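Local coordinates for HcgC (Methanococcus maripaludis S2, PDB 5O4J), which probably transfers a methyl group from S-adenosylmethionine to a carbon of a pyridinol precursor in the biosynthesis of the [Fe]-hydrogenase cofactor, at residues 13-19 with 225-231. Numbering follows the deposited sequence.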
loop_
_atom_site.group_PDB
_atom_site.type_symbol
_atom_site.label_atom_id
_atom_site.label_comp_id
_atom_site.label_asym_id
_atom_site.label_seq_id
_atom_site.Cartn_x
_atom_site.Cartn_y
_atom_site.Cartn_z
ATOM N N ARG A 13 -7.904 22.178 -5.746
ATOM C CA ARG A 13 -8.918 21.630 -4.855
ATOM C C ARG A 13 -9.895 20.792 -5.668
ATOM O O ARG A 13 -10.327 21.195 -6.752
ATOM C CB ARG A 13 -9.676 22.743 -4.134
ATOM C CG ARG A 13 -8.833 23.561 -3.156
ATOM C CD ARG A 13 -9.631 24.718 -2.549
ATOM N NE ARG A 13 -11.059 24.418 -2.419
ATOM C CZ ARG A 13 -11.950 25.210 -1.828
ATOM N NH1 ARG A 13 -11.577 26.363 -1.287
ATOM N NH2 ARG A 13 -13.222 24.834 -1.776
ATOM N N SER A 14 -10.242 19.620 -5.149
ATOM C CA SER A 14 -11.146 18.749 -5.884
ATOM C C SER A 14 -12.527 19.384 -5.994
ATOM O O SER A 14 -13.003 20.056 -5.073
ATOM C CB SER A 14 -11.250 17.369 -5.224
ATOM O OG SER A 14 -11.810 17.409 -3.912
ATOM N N LYS A 15 -13.160 19.186 -7.149
ATOM C CA LYS A 15 -14.554 19.588 -7.290
ATOM C C LYS A 15 -15.453 18.752 -6.394
ATOM O O LYS A 15 -16.408 19.270 -5.806
ATOM C CB LYS A 15 -14.995 19.474 -8.748
ATOM C CG LYS A 15 -14.286 20.438 -9.680
ATOM C CD LYS A 15 -14.591 20.115 -11.129
ATOM C CE LYS A 15 -13.847 21.049 -12.060
ATOM N NZ LYS A 15 -14.409 22.423 -11.932
ATOM N N ILE A 16 -15.167 17.456 -6.289
ATOM C CA ILE A 16 -15.926 16.583 -5.403
ATOM C C ILE A 16 -15.708 17.014 -3.958
ATOM O O ILE A 16 -14.568 17.108 -3.490
ATOM C CB ILE A 16 -15.519 15.119 -5.634
ATOM C CG1 ILE A 16 -16.117 14.617 -6.952
ATOM C CG2 ILE A 16 -15.941 14.211 -4.462
ATOM C CD1 ILE A 16 -15.397 13.417 -7.512
ATOM N N LYS A 17 -16.805 17.278 -3.252
ATOM C CA LYS A 17 -16.780 17.657 -1.848
ATOM C C LYS A 17 -17.036 16.442 -0.969
ATOM O O LYS A 17 -17.568 15.423 -1.410
ATOM C CB LYS A 17 -17.829 18.727 -1.547
ATOM C CG LYS A 17 -17.578 20.076 -2.215
ATOM C CD LYS A 17 -18.808 20.958 -2.050
ATOM C CE LYS A 17 -18.554 22.391 -2.503
ATOM N NZ LYS A 17 -19.796 23.196 -2.381
ATOM N N ILE A 18 -16.665 16.569 0.304
ATOM C CA ILE A 18 -16.931 15.478 1.235
ATOM C C ILE A 18 -18.417 15.128 1.223
ATOM O O ILE A 18 -18.793 13.945 1.201
ATOM C CB ILE A 18 -16.441 15.847 2.649
ATOM C CG1 ILE A 18 -14.947 16.207 2.633
ATOM C CG2 ILE A 18 -16.619 14.670 3.591
ATOM C CD1 ILE A 18 -14.546 17.085 3.780
ATOM N N LYS A 19 -19.288 16.148 1.192
ATOM C CA LYS A 19 -20.725 15.893 1.201
ATOM C C LYS A 19 -21.167 15.108 -0.029
ATOM O O LYS A 19 -22.164 14.377 0.027
ATOM C CB LYS A 19 -21.506 17.204 1.295
ATOM C CG LYS A 19 -21.370 18.150 0.106
ATOM C CD LYS A 19 -22.314 19.339 0.278
ATOM C CE LYS A 19 -22.261 20.288 -0.908
ATOM N NZ LYS A 19 -23.193 21.443 -0.724
ATOM N N LEU A 225 -18.771 19.411 5.886
ATOM C CA LEU A 225 -18.836 18.525 4.728
ATOM C C LEU A 225 -18.793 19.296 3.418
ATOM O O LEU A 225 -18.476 18.712 2.379
ATOM C CB LEU A 225 -20.108 17.673 4.772
ATOM C CG LEU A 225 -20.320 16.746 5.974
ATOM C CD1 LEU A 225 -21.577 15.936 5.743
ATOM C CD2 LEU A 225 -19.126 15.846 6.193
ATOM N N ASN A 226 -19.097 20.591 3.451
ATOM C CA ASN A 226 -19.162 21.422 2.249
ATOM C C ASN A 226 -17.774 21.965 1.897
ATOM O O ASN A 226 -17.539 23.170 1.806
ATOM C CB ASN A 226 -20.157 22.557 2.469
ATOM C CG ASN A 226 -20.527 23.267 1.187
ATOM O OD1 ASN A 226 -20.476 22.687 0.106
ATOM N ND2 ASN A 226 -20.912 24.535 1.306
ATOM N N MET A 227 -16.845 21.034 1.732
ATOM C CA MET A 227 -15.430 21.317 1.546
ATOM C C MET A 227 -14.876 20.292 0.569
ATOM O O MET A 227 -15.282 19.126 0.596
ATOM C CB MET A 227 -14.668 21.249 2.880
ATOM C CG MET A 227 -13.151 21.322 2.773
ATOM S SD MET A 227 -12.580 22.810 1.929
ATOM C CE MET A 227 -10.812 22.516 1.864
ATOM N N SER A 228 -13.958 20.733 -0.291
ATOM C CA SER A 228 -13.287 19.834 -1.218
ATOM C C SER A 228 -12.720 18.643 -0.461
ATOM O O SER A 228 -12.102 18.800 0.592
ATOM C CB SER A 228 -12.143 20.556 -1.942
ATOM O OG SER A 228 -12.616 21.574 -2.800
ATOM N N ALA A 229 -12.901 17.443 -1.019
ATOM C CA ALA A 229 -12.364 16.253 -0.367
ATOM C C ALA A 229 -10.840 16.281 -0.323
ATOM O O ALA A 229 -10.236 15.838 0.660
ATOM C CB ALA A 229 -12.853 14.980 -1.060
ATOM N N ILE A 230 -10.198 16.781 -1.375
ATOM C CA ILE A 230 -8.747 16.701 -1.513
ATOM C C ILE A 230 -8.199 18.001 -2.070
ATOM O O ILE A 230 -8.790 18.605 -2.966
ATOM C CB ILE A 230 -8.328 15.524 -2.417
ATOM C CG1 ILE A 230 -8.724 14.206 -1.746
ATOM C CG2 ILE A 230 -6.821 15.532 -2.656
ATOM C CD1 ILE A 230 -8.505 12.966 -2.583
ATOM N N THR A 231 -7.045 18.407 -1.553
ATOM C CA THR A 231 -6.271 19.521 -2.084
ATOM C C THR A 231 -4.885 19.015 -2.465
ATOM O O THR A 231 -4.252 18.287 -1.694
ATOM C CB THR A 231 -6.186 20.648 -1.054
ATOM O OG1 THR A 231 -7.510 21.094 -0.748
ATOM C CG2 THR A 231 -5.361 21.817 -1.577
#
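Ser14 holds OG between its own backbone N and carbonyl carbon (chi1 64°), which sets the hydroxyl against the backbone of Ala229 and Ile230. Ser14 OG accepts from Ile230 N at 3.1 Å and donates to Ile16 O at 2.8 Å. Ile16 O also takes the nearly straight bond from Ala229 N. Two donors thus grip this one carbonyl. In return, Ser228 OG donates to Ser14 O at 2.8 Å, in the carbonyl plane. The Arg13 chain bends at chi3 (31°) and brings NE edge-on to the same Ser228 OG, 3.3 Å away. Met227 SD lies over one guanidinium face, offset toward its rim. Ser14 N bonds to Ile230 O at 2.8 Å, beside the antiparallel non-hydrogen-bonded pair of Arg13 and Thr231. These two belong to the neighbouring strands 10-13 and 230-234 of a four-stranded antiparallel sheet. Beyond the strands, the loop leading into helix 18-37 runs along residues 226-229, which lead into strand 230-234. Lys17 is the N-cap residue, and its backbone N bonds to Asp20. Ile18 N reaches Met227 O, and Lys19 N reaches Leu225 O. Ile18 CG2 packs on Leu225 CD2 at 3.8 Å, the side chains crossing at about a right angle. The extended Lys17 chain runs alongside Asn226 and puts NZ 2.6 Å from Asn226 OD1. Lys19 NZ adds a weak bond to the same oxygen. Replacing Lys17 by an alanine would probably cost Asn226 OD1 the shorter of its two lysine bonds and leave the side-chain amide freer to turn.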